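Local structure of NAD-dependent epimerase/dehydratase (Methanobrevibacter ruminantium, 6DNT) at residues M34-G43 with L100-A110. The protein probably interconverts UDP-N-acetylglucosamine and its 4-epimer with the help of bound NAD, and can also hold UDP-N-acetylmuramic acid. Sequence-based numbering, arbitrary orientation.
With NAD (nicotinamide-adenine-dinucleotide), chain B.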
# COMPACT_ATOMS: atom_id res chain seq x y z
N MET A 34 -18.32 23.66 -11.63
CA MET A 34 -18.25 22.60 -12.69
C MET A 34 -19.58 22.49 -13.43
O MET A 34 -20.63 22.37 -12.80
CB MET A 34 -17.88 21.24 -12.07
CG MET A 34 -17.74 20.12 -13.09
SD MET A 34 -17.28 18.55 -12.35
CE MET A 34 -15.59 18.87 -11.87
N LYS A 35 -19.52 22.53 -14.76
CA LYS A 35 -20.71 22.49 -15.61
C LYS A 35 -20.48 21.62 -16.84
O LYS A 35 -19.39 21.61 -17.38
CB LYS A 35 -21.08 23.89 -16.09
CG LYS A 35 -21.41 24.89 -14.98
CD LYS A 35 -21.75 26.27 -15.56
CE LYS A 35 -20.50 27.05 -15.96
NZ LYS A 35 -20.82 28.27 -16.76
N ASP A 36 -21.53 20.91 -17.26
CA ASP A 36 -21.57 20.16 -18.53
C ASP A 36 -20.59 18.99 -18.61
O ASP A 36 -20.15 18.61 -19.70
CB ASP A 36 -21.40 21.10 -19.74
CG ASP A 36 -22.43 22.21 -19.75
OD1 ASP A 36 -23.64 21.91 -19.65
OD2 ASP A 36 -22.03 23.40 -19.87
N LYS A 37 -20.28 18.40 -17.46
CA LYS A 37 -19.45 17.20 -17.41
C LYS A 37 -20.31 15.97 -17.16
O LYS A 37 -21.49 16.08 -16.81
CB LYS A 37 -18.39 17.36 -16.32
CG LYS A 37 -17.48 18.57 -16.51
CD LYS A 37 -16.63 18.46 -17.77
CE LYS A 37 -15.64 19.61 -17.91
NZ LYS A 37 -16.30 20.90 -18.24
N ASN A 38 -19.73 14.80 -17.39
CA ASN A 38 -20.38 13.53 -17.09
C ASN A 38 -19.45 12.83 -16.10
O ASN A 38 -18.34 12.46 -16.46
CB ASN A 38 -20.62 12.68 -18.35
CG ASN A 38 -21.67 11.57 -18.15
OD1 ASN A 38 -22.04 11.28 -17.01
ND2 ASN A 38 -22.15 10.95 -19.22
N VAL A 39 -19.89 12.69 -14.86
CA VAL A 39 -19.01 12.21 -13.80
C VAL A 39 -19.56 10.96 -13.15
O VAL A 39 -20.76 10.67 -13.21
CB VAL A 39 -18.74 13.31 -12.75
CG1 VAL A 39 -18.31 14.61 -13.41
CG2 VAL A 39 -19.94 13.55 -11.86
N VAL A 40 -18.65 10.21 -12.53
CA VAL A 40 -18.99 9.05 -11.73
C VAL A 40 -18.66 9.39 -10.29
O VAL A 40 -17.58 9.93 -10.00
CB VAL A 40 -18.18 7.81 -12.16
CG1 VAL A 40 -18.41 6.63 -11.23
CG2 VAL A 40 -18.51 7.43 -13.59
N VAL A 41 -19.59 9.08 -9.39
CA VAL A 41 -19.33 9.17 -7.95
C VAL A 41 -19.56 7.80 -7.34
O VAL A 41 -20.70 7.35 -7.17
CB VAL A 41 -20.25 10.21 -7.27
CG1 VAL A 41 -19.91 10.28 -5.77
CG2 VAL A 41 -20.10 11.57 -7.92
N THR A 42 -18.48 7.11 -7.00
CA THR A 42 -18.62 5.83 -6.32
C THR A 42 -18.95 6.16 -4.87
O THR A 42 -18.48 7.17 -4.34
CB THR A 42 -17.38 4.93 -6.38
OG1 THR A 42 -16.38 5.41 -5.46
CG2 THR A 42 -16.81 4.87 -7.81
N GLY A 43 -19.81 5.36 -4.25
CA GLY A 43 -20.24 5.63 -2.88
C GLY A 43 -21.09 6.89 -2.78
O GLY A 43 -21.21 7.48 -1.70
N LEU A 100 -17.29 3.65 -17.32
CA LEU A 100 -16.43 4.82 -17.39
C LEU A 100 -16.16 5.35 -18.81
O LEU A 100 -15.49 6.37 -18.95
CB LEU A 100 -15.11 4.57 -16.64
CG LEU A 100 -15.13 4.89 -15.14
CD1 LEU A 100 -16.24 4.15 -14.39
CD2 LEU A 100 -13.77 4.54 -14.57
N LYS A 101 -16.69 4.69 -19.85
CA LYS A 101 -16.53 5.19 -21.23
C LYS A 101 -17.16 6.57 -21.33
O LYS A 101 -18.28 6.78 -20.90
CB LYS A 101 -17.18 4.25 -22.25
CG LYS A 101 -16.91 4.63 -23.71
CD LYS A 101 -17.66 3.72 -24.69
CE LYS A 101 -18.90 4.38 -25.27
NZ LYS A 101 -19.62 3.46 -26.19
N ASP A 102 -16.40 7.53 -21.87
CA ASP A 102 -16.88 8.90 -22.09
C ASP A 102 -17.25 9.68 -20.81
O ASP A 102 -17.95 10.69 -20.87
CB ASP A 102 -18.05 8.93 -23.09
CG ASP A 102 -17.68 8.34 -24.46
OD1 ASP A 102 -16.57 8.62 -24.96
OD2 ASP A 102 -18.51 7.60 -25.02
N LYS A 103 -16.76 9.23 -19.65
CA LYS A 103 -16.89 10.02 -18.43
C LYS A 103 -15.69 10.96 -18.32
O LYS A 103 -14.62 10.66 -18.81
CB LYS A 103 -16.98 9.11 -17.22
CG LYS A 103 -18.16 8.16 -17.25
CD LYS A 103 -19.50 8.89 -17.13
CE LYS A 103 -20.64 7.91 -16.88
NZ LYS A 103 -20.93 7.07 -18.07
N ASP A 104 -15.89 12.11 -17.67
CA ASP A 104 -14.84 13.12 -17.49
C ASP A 104 -14.04 12.91 -16.20
O ASP A 104 -12.81 12.88 -16.22
CB ASP A 104 -15.46 14.51 -17.46
CG ASP A 104 -16.14 14.87 -18.77
OD1 ASP A 104 -15.45 14.93 -19.81
OD2 ASP A 104 -17.37 15.07 -18.77
N TYR A 105 -14.75 12.78 -15.08
CA TYR A 105 -14.12 12.70 -13.76
C TYR A 105 -14.72 11.56 -12.96
O TYR A 105 -15.89 11.21 -13.15
CB TYR A 105 -14.33 13.98 -12.97
CG TYR A 105 -13.81 15.21 -13.65
CD1 TYR A 105 -12.46 15.36 -13.91
CD2 TYR A 105 -14.68 16.24 -14.03
CE1 TYR A 105 -11.97 16.50 -14.54
CE2 TYR A 105 -14.20 17.38 -14.66
CZ TYR A 105 -12.85 17.50 -14.92
OH TYR A 105 -12.38 18.62 -15.55
N VAL A 106 -13.91 10.98 -12.08
CA VAL A 106 -14.33 9.92 -11.18
C VAL A 106 -13.98 10.32 -9.75
O VAL A 106 -12.83 10.60 -9.44
CB VAL A 106 -13.66 8.58 -11.52
CG1 VAL A 106 -14.03 7.51 -10.50
CG2 VAL A 106 -14.05 8.15 -12.93
N PHE A 107 -15.01 10.37 -8.90
CA PHE A 107 -14.84 10.66 -7.47
C PHE A 107 -15.00 9.33 -6.77
O PHE A 107 -16.09 8.73 -6.82
CB PHE A 107 -15.89 11.65 -6.99
CG PHE A 107 -15.82 12.98 -7.67
CD1 PHE A 107 -16.53 13.19 -8.86
CD2 PHE A 107 -15.06 14.02 -7.15
CE1 PHE A 107 -16.48 14.42 -9.50
CE2 PHE A 107 -15.01 15.24 -7.80
CZ PHE A 107 -15.70 15.43 -8.98
N HIS A 108 -13.93 8.83 -6.15
CA HIS A 108 -13.97 7.51 -5.56
C HIS A 108 -14.11 7.61 -4.04
O HIS A 108 -13.13 7.79 -3.33
CB HIS A 108 -12.74 6.70 -5.96
CG HIS A 108 -12.70 5.33 -5.38
ND1 HIS A 108 -13.83 4.56 -5.22
CD2 HIS A 108 -11.66 4.58 -4.96
CE1 HIS A 108 -13.49 3.40 -4.69
NE2 HIS A 108 -12.18 3.39 -4.53
N LEU A 109 -15.35 7.48 -3.57
CA LEU A 109 -15.66 7.49 -2.12
C LEU A 109 -16.10 6.14 -1.59
O LEU A 109 -16.13 5.97 -0.37
CB LEU A 109 -16.73 8.53 -1.80
CG LEU A 109 -16.34 9.94 -2.23
CD1 LEU A 109 -17.12 10.38 -3.46
CD2 LEU A 109 -16.56 10.94 -1.09
N ALA A 110 -16.46 5.19 -2.47
CA ALA A 110 -16.91 3.88 -2.00
C ALA A 110 -15.77 3.20 -1.26
O ALA A 110 -14.65 3.17 -1.76
CB ALA A 110 -17.40 3.00 -3.16
PA NAD B . -20.14 5.90 3.91
O1A NAD B . -21.29 6.79 4.27
O2A NAD B . -20.13 4.50 4.41
O5B NAD B . -20.05 5.92 2.30
C5B NAD B . -19.47 4.84 1.57
C4B NAD B . -20.45 4.50 0.47
O4B NAD B . -19.87 3.50 -0.37
C3B NAD B . -21.76 3.92 0.99
O3B NAD B . -22.84 4.60 0.38
C2B NAD B . -21.71 2.44 0.65
O2B NAD B . -22.97 1.81 0.39
C1B NAD B . -20.79 2.43 -0.56
N9A NAD B . -19.96 1.24 -0.75
C8A NAD B . -19.14 0.65 0.15
N7A NAD B . -18.48 -0.40 -0.41
C5A NAD B . -18.87 -0.45 -1.71
C6A NAD B . -18.55 -1.30 -2.87
N6A NAD B . -17.68 -2.31 -2.74
N1A NAD B . -19.18 -1.02 -4.05
C2A NAD B . -20.06 -0.00 -4.17
N3A NAD B . -20.39 0.82 -3.15
C4A NAD B . -19.82 0.63 -1.93
O3 NAD B . -18.75 6.61 4.33
PN NAD B . -18.32 8.13 4.24
O1N NAD B . -19.20 8.91 3.30
O2N NAD B . -18.08 8.65 5.63
O5D NAD B . -16.88 7.93 3.58
C5D NAD B . -16.67 8.23 2.20
C4D NAD B . -15.18 8.11 1.90
O4D NAD B . -14.46 9.05 2.70
C3D NAD B . -14.62 6.73 2.23
O3D NAD B . -13.62 6.35 1.27
C2D NAD B . -13.99 6.94 3.59
O2D NAD B . -12.98 5.98 3.86
C1D NAD B . -13.48 8.35 3.47
N1N NAD B . -13.26 9.05 4.74
C2N NAD B . -14.29 9.39 5.54
C3N NAD B . -14.07 10.07 6.73
C7N NAD B . -15.18 10.46 7.68
O7N NAD B . -14.88 11.07 8.70
N7N NAD B . -16.45 10.14 7.44
C4N NAD B . -12.75 10.40 7.06
C5N NAD B . -11.71 10.04 6.23
C6N NAD B . -11.98 9.35 5.07
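Val40 and Val41 lie beside Val106 and Phe107 in neighbouring parallel strands of the NAD-binding Rossmann fold, 38-42 and 105-108, whose axes run 4.8 Å apart at 12°. The ladder is regular at Val40: Val40 N hydrogen-bonds to Tyr105 O, and Phe107 N to Val40 O at 2.8 Å, nearly straight (176°).

On the face covered by helix 47-56, Val39 meets two ring edges, CB at Phe107 CE1 (4.1 Å) and CG1 at Tyr105 CD2, and Val41 CG1 packs on Leu109 CD1 at 3.6 Å. Toward the start of the strands, the Met34 side chain bends at its last torsion (chi3 -71°), laying CE against Tyr105, 3.5 Å from CE2, and more loosely at the Phe107 edge; its sulfur adds an oblique Met-aromatic contact. On the other face, Val40 CG2 sits in a corner made by Lys103 CG, 3.7 Å away, and Leu100 CD1.

At the loop leading into strand 105-108, Asp104 OD2 accepts a hydrogen bond from Asn38 N (2.7 Å) through its anti lone pair; OD1 is salt-bridged to Lys146.

At the cofactor end Gly43 and Ala110 approach the adenosine ribose, and Leu109 O accepts a weak hydrogen bond from NAD O3D. Beside them, Thr42 OG1 accepts a hydrogen bond from Ala110 N and is hydrogen-bonded to His108 ND1 at 2.7 Å, at the imidazole edge.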